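Cytidine deaminase (Mycobacterium tuberculosis, PDB 4WIG) probably catalyses the zinc-dependent hydrolytic deamination of cytidine and 2'-deoxycytidine to uridine and 2'-deoxyuridine, salvaging pyrimidines as a homotetramer. Local coordinates at residues Gly11-Ala16 with Ala77-His82; Val22-Phe27 with Val49-Thr54. The protein carries 1 engineered substitution. One frame throughout, in Å; residues are numbered along the deposited sequence.

Contact 1 of 2, residues Gly11-Ala16 with Ala77-His82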
loop_
_atom_site.group_PDB
_atom_site.type_symbol
_atom_site.label_atom_id
_atom_site.label_comp_id
_atom_site.label_asym_id
_atom_site.label_seq_id
_atom_site.Cartn_x
_atom_site.Cartn_y
_atom_site.Cartn_z
ATOM N N GLY A 11 22.158 12.532 -11.342
ATOM C CA GLY A 11 21.711 13.094 -12.613
ATOM C C GLY A 11 20.596 12.289 -13.251
ATOM O O GLY A 11 19.609 12.841 -13.736
ATOM N N ASN A 12 20.753 10.968 -13.241
ATOM C CA ASN A 12 19.739 10.085 -13.780
ATOM C C ASN A 12 18.456 10.135 -12.934
ATOM O O ASN A 12 17.344 10.024 -13.472
ATOM C CB ASN A 12 20.273 8.642 -13.893
ATOM C CG ASN A 12 21.156 8.438 -15.112
ATOM O OD1 ASN A 12 22.372 8.654 -15.074
ATOM N ND2 ASN A 12 20.559 8.028 -16.195
ATOM N N ALA A 13 18.604 10.296 -11.619
ATOM C CA ALA A 13 17.457 10.446 -10.731
ATOM C C ALA A 13 16.686 11.732 -11.082
ATOM O O ALA A 13 15.461 11.727 -11.164
ATOM C CB ALA A 13 17.892 10.469 -9.287
ATOM N N THR A 14 17.427 12.813 -11.306
ATOM C CA THR A 14 16.844 14.096 -11.711
ATOM C C THR A 14 16.071 13.963 -13.025
ATOM O O THR A 14 14.921 14.414 -13.139
ATOM C CB THR A 14 17.955 15.165 -11.812
ATOM O OG1 THR A 14 18.666 15.203 -10.570
ATOM C CG2 THR A 14 17.392 16.542 -12.126
ATOM N N GLN A 15 16.686 13.304 -14.005
ATOM C CA GLN A 15 16.039 13.059 -15.282
ATOM C C GLN A 15 14.773 12.220 -15.079
ATOM O O GLN A 15 13.743 12.493 -15.679
ATOM C CB GLN A 15 17.021 12.357 -16.235
ATOM C CG GLN A 15 16.709 12.515 -17.709
ATOM C CD GLN A 15 15.456 11.783 -18.142
ATOM O OE1 GLN A 15 14.565 12.370 -18.773
ATOM N NE2 GLN A 15 15.372 10.499 -17.811
ATOM N N ALA A 16 14.853 11.205 -14.217
ATOM C CA ALA A 16 13.712 10.347 -13.940
ATOM C C ALA A 16 12.521 11.126 -13.368
ATOM O O ALA A 16 11.383 10.866 -13.715
ATOM C CB ALA A 16 14.116 9.217 -13.000
ATOM N N ALA A 77 20.171 6.885 -5.671
ATOM C CA ALA A 77 19.933 8.305 -5.398
ATOM C C ALA A 77 18.458 8.623 -5.640
ATOM O O ALA A 77 17.876 8.159 -6.615
ATOM C CB ALA A 77 20.807 9.195 -6.292
ATOM N N CYS A 78 17.872 9.409 -4.743
ATOM C CA CYS A 78 16.483 9.861 -4.852
ATOM C C CYS A 78 16.469 11.377 -4.734
ATOM O O CYS A 78 17.058 11.927 -3.820
ATOM C CB CYS A 78 15.662 9.272 -3.715
ATOM S SG CYS A 78 13.895 9.616 -3.797
ATOM N N VAL A 79 15.804 12.044 -5.661
ATOM C CA VAL A 79 15.758 13.498 -5.679
ATOM C C VAL A 79 14.344 13.994 -5.927
ATOM O O VAL A 79 13.509 13.283 -6.488
ATOM C CB VAL A 79 16.709 14.093 -6.752
ATOM C CG1 VAL A 79 18.153 13.634 -6.497
ATOM C CG2 VAL A 79 16.245 13.698 -8.150
ATOM N N ASP A 80 14.087 15.227 -5.517
ATOM C CA ASP A 80 12.821 15.881 -5.807
ATOM C C ASP A 80 12.874 16.603 -7.176
ATOM O O ASP A 80 13.868 16.492 -7.889
ATOM C CB ASP A 80 12.440 16.800 -4.659
ATOM C CG ASP A 80 13.276 18.080 -4.591
ATOM O OD1 ASP A 80 14.091 18.373 -5.497
ATOM O OD2 ASP A 80 13.109 18.784 -3.578
ATOM N N GLY A 81 11.798 17.315 -7.530
ATOM C CA GLY A 81 11.688 18.006 -8.821
ATOM C C GLY A 81 12.750 19.073 -9.035
ATOM O O GLY A 81 13.056 19.423 -10.169
ATOM N N HIS A 82 13.315 19.574 -7.940
ATOM C CA HIS A 82 14.372 20.586 -7.974
ATOM C C HIS A 82 15.780 19.970 -7.941
ATOM O O HIS A 82 16.784 20.688 -7.906
ATOM C CB HIS A 82 14.153 21.542 -6.790
ATOM C CG HIS A 82 13.003 22.484 -6.984
ATOM N ND1 HIS A 82 13.131 23.849 -6.848
ATOM C CD2 HIS A 82 11.716 22.264 -7.346
ATOM C CE1 HIS A 82 11.972 24.428 -7.101
ATOM N NE2 HIS A 82 11.099 23.492 -7.418
#
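Val79 of strand 73-80 presses one methyl, CG2, against the backbone of helix 6-17 between Ala13 and Thr14. Val79 CG2 lies 3.5 Å from Thr14 N and 3.6 Å from Ala13 C. With chi1 at -58°, this branch sits between the backbone N and the carbonyl carbon of Val79, while CG1 is anti to the carbonyl carbon. Ala13 CB points at the strand and fits between two residues there. Ala13 CB is 3.8 Å from Val79 CG2 and 3.5 Å from Ala77 O. The methyls of Ala13 and Ala77 meet less closely, CB to CB at 4.4 Å. Thr14 marks the edge of the patch. Its side chain crosses that of Val79 at about a right angle, with Thr14 OG1 3.7 Å from Val79 CG2. The hydroxyl is hydrogen-bonded to Arg10 O, one turn back in the helix. Helix 6-17 thus packs through strand 73-80 on a face of the mixed sheet of the cytidine deaminase fold. The short segments cross at -45° with axes 7.3 Å apart. Small Ala13 and Ala77 are consistent with this close approach. No hydrogen bond joins the segments, so their contact rests on van der Waals packing of methyls against backbone and side chain.

Contact 2 of 2, residues Val22-Phe27 with Val49-Thr54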
loop_
_atom_site.group_PDB
_atom_site.type_symbol
_atom_site.label_atom_id
_atom_site.label_comp_id
_atom_site.label_asym_id
_atom_site.label_seq_id
_atom_site.Cartn_x
_atom_site.Cartn_y
_atom_site.Cartn_z
ATOM N N VAL A 22 2.270 13.574 -11.185
ATOM C CA VAL A 22 1.950 14.229 -9.917
ATOM C C VAL A 22 0.873 15.322 -9.997
ATOM O O VAL A 22 1.016 16.401 -9.420
ATOM C CB VAL A 22 3.221 14.767 -9.223
ATOM C CG1 VAL A 22 4.037 13.597 -8.685
ATOM C CG2 VAL A 22 4.054 15.633 -10.172
ATOM N N PRO A 23 -0.241 15.027 -10.682
ATOM C CA PRO A 23 -1.300 16.035 -10.755
ATOM C C PRO A 23 -1.855 16.473 -9.392
ATOM O O PRO A 23 -2.244 17.646 -9.243
ATOM C CB PRO A 23 -2.389 15.346 -11.598
ATOM C CG PRO A 23 -2.134 13.888 -11.431
ATOM C CD PRO A 23 -0.642 13.763 -11.329
ATOM N N TYR A 24 -1.885 15.578 -8.408
ATOM C CA TYR A 24 -2.536 15.886 -7.123
ATOM C C TYR A 24 -1.540 16.367 -6.071
ATOM O O TYR A 24 -1.776 17.385 -5.418
ATOM C CB TYR A 24 -3.344 14.688 -6.613
ATOM C CG TYR A 24 -4.140 14.034 -7.718
ATOM C CD1 TYR A 24 -4.022 12.675 -7.969
ATOM C CD2 TYR A 24 -4.948 14.785 -8.554
ATOM C CE1 TYR A 24 -4.714 12.077 -8.996
ATOM C CE2 TYR A 24 -5.656 14.188 -9.582
ATOM C CZ TYR A 24 -5.532 12.829 -9.795
ATOM O OH TYR A 24 -6.210 12.230 -10.819
ATOM N N SER A 25 -0.424 15.656 -5.926
ATOM C CA SER A 25 0.607 16.005 -4.937
ATOM C C SER A 25 1.513 17.162 -5.378
ATOM O O SER A 25 2.091 17.861 -4.541
ATOM C CB SER A 25 1.474 14.791 -4.628
ATOM O OG SER A 25 2.296 14.445 -5.720
ATOM N N ARG A 26 1.647 17.332 -6.688
ATOM C CA ARG A 26 2.572 18.288 -7.287
ATOM C C ARG A 26 3.996 18.150 -6.731
ATOM O O ARG A 26 4.737 19.117 -6.691
ATOM C CB ARG A 26 2.043 19.717 -7.103
ATOM C CG ARG A 26 0.586 19.875 -7.510
ATOM C CD ARG A 26 0.184 21.340 -7.575
ATOM C CZ ARG A 26 0.690 21.188 -10.570
ATOM N NH1 ARG A 26 0.174 22.415 -10.603
ATOM N NH2 ARG A 26 1.099 20.609 -11.691
ATOM N N PHE A 27 4.369 16.945 -6.311
ATOM C CA PHE A 27 5.680 16.716 -5.726
ATOM C C PHE A 27 6.376 15.632 -6.530
ATOM O O PHE A 27 6.178 14.450 -6.268
ATOM C CB PHE A 27 5.564 16.308 -4.253
ATOM C CG PHE A 27 6.893 16.216 -3.549
ATOM C CD1 PHE A 27 7.710 17.327 -3.443
ATOM C CD2 PHE A 27 7.334 15.025 -3.000
ATOM C CE1 PHE A 27 8.935 17.251 -2.802
ATOM C CE2 PHE A 27 8.564 14.943 -2.354
ATOM C CZ PHE A 27 9.360 16.060 -2.255
ATOM N N VAL A 49 -5.621 9.081 -7.562
ATOM C CA VAL A 49 -6.722 9.864 -6.984
ATOM C C VAL A 49 -7.102 9.354 -5.588
ATOM O O VAL A 49 -7.533 10.138 -4.733
ATOM C CB VAL A 49 -7.944 9.928 -7.937
ATOM C CG1 VAL A 49 -8.591 8.567 -8.140
ATOM C CG2 VAL A 49 -8.969 10.932 -7.435
ATOM N N SER A 50 -6.961 8.052 -5.357
ATOM C CA SER A 50 -6.931 7.518 -3.986
ATOM C C SER A 50 -5.473 7.598 -3.572
ATOM O O SER A 50 -4.660 6.796 -4.006
ATOM C CB SER A 50 -7.461 6.080 -3.921
ATOM O OG SER A 50 -7.504 5.596 -2.584
ATOM N N TYR A 51 -5.130 8.601 -2.764
ATOM C CA TYR A 51 -3.710 8.904 -2.492
ATOM C C TYR A 51 -2.899 7.717 -1.950
ATOM O O TYR A 51 -1.707 7.607 -2.233
ATOM C CB TYR A 51 -3.577 10.079 -1.523
ATOM C CG TYR A 51 -3.962 11.445 -2.073
ATOM C CD1 TYR A 51 -4.655 11.595 -3.278
ATOM C CD2 TYR A 51 -3.654 12.592 -1.359
ATOM C CE1 TYR A 51 -5.013 12.858 -3.753
ATOM C CE2 TYR A 51 -3.994 13.853 -1.830
ATOM C CZ TYR A 51 -4.671 13.988 -3.013
ATOM O OH TYR A 51 -5.016 15.260 -3.460
ATOM N N GLY A 52 -3.537 6.845 -1.172
ATOM C CA GLY A 52 -2.880 5.660 -0.618
ATOM C C GLY A 52 -2.441 4.608 -1.626
ATOM O O GLY A 52 -1.872 3.580 -1.251
ATOM N N LEU A 53 -2.744 4.836 -2.900
ATOM C CA LEU A 53 -2.309 3.938 -3.978
ATOM C C LEU A 53 -1.189 4.562 -4.785
ATOM O O LEU A 53 -0.772 4.019 -5.813
ATOM C CB LEU A 53 -3.487 3.568 -4.884
ATOM C CG LEU A 53 -4.774 3.156 -4.174
ATOM C CD1 LEU A 53 -5.756 2.604 -5.205
ATOM C CD2 LEU A 53 -4.548 2.179 -3.035
ATOM N N THR A 54 -0.652 5.672 -4.281
ATOM C CA THR A 54 0.491 6.330 -4.887
ATOM C C THR A 54 1.703 5.413 -4.865
ATOM O O THR A 54 1.956 4.738 -3.863
ATOM C CB THR A 54 0.801 7.644 -4.143
ATOM O OG1 THR A 54 -0.290 8.564 -4.343
ATOM C CG2 THR A 54 2.089 8.271 -4.645
#
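This is a loop-to-loop contact between Tyr24 and the pair Val49 and Tyr51, at a subunit interface of the tetramer. Residues 22-27 lie between helix 6-17 and strand 29-35. Residues 49-54 lie between strand 40-44 and helix 57-67. The Tyr24 ring reaches Val49 along its CD1-CE1 side, with Val49 N oblique to the ring. Tyr24 CE1 is closest, 3.4 Å from Val49 N and 4.0 Å from Val49 CB. Its first torsion, chi1 -43°, sets CG anti to the carbonyl carbon and sends the ring toward the second loop. Pro23 CG covers one face of this ring, 3.8 Å above its centre. Tyr51 comes in at the base of the Tyr24 side chain. Tyr51 OH lies 3.6 Å from Tyr24 CB, and Tyr51 CE1 lies 3.8 Å from the same carbon. No hydrogen bond crosses between the loops. Within the second loop, Tyr51 O accepts from both Thr54 N and Thr54 OG1, the latter at 2.7 Å, which ties down the 3-10 turn 51-53. Glu98 of the third subunit bonds Tyr24 OH and Val49 N through its two carboxylate oxygens, bridging the two loops. The Tyr51 ring meets Tyr51 of the second subunit with parallel planes. Asp47, the engineered residue at a probable substrate-binding position, accepts from Tyr24 N and Ser25 N through OD2. The contact thus sits before the start of strand 29-35 and after the end of strand 40-44, ahead of helix 57-67, which follows directly on the zinc ligand Cys56.

In the fold
Contact 1 is a buried packing of helix on sheet within one subunit. Contact 2 is partly buried and lies farther from the chain centre, among loops that meet other subunits. Their centres are 18 Å apart, and they share no helix or strand. Contact 2 is nested along the chain inside the loop closed by contact 1, and Asp80 CB packs on Phe27 CZ at 4.0 Å. Neither has a hydrogen bond between its segments. Contact 1 relies on small aliphatic groups and touches no other chain. Contact 2 sets Tyr24 against a valine and a second tyrosine. Some of its polar groups find partners in a neighbouring subunit, others at Asp47, a probable substrate-site residue.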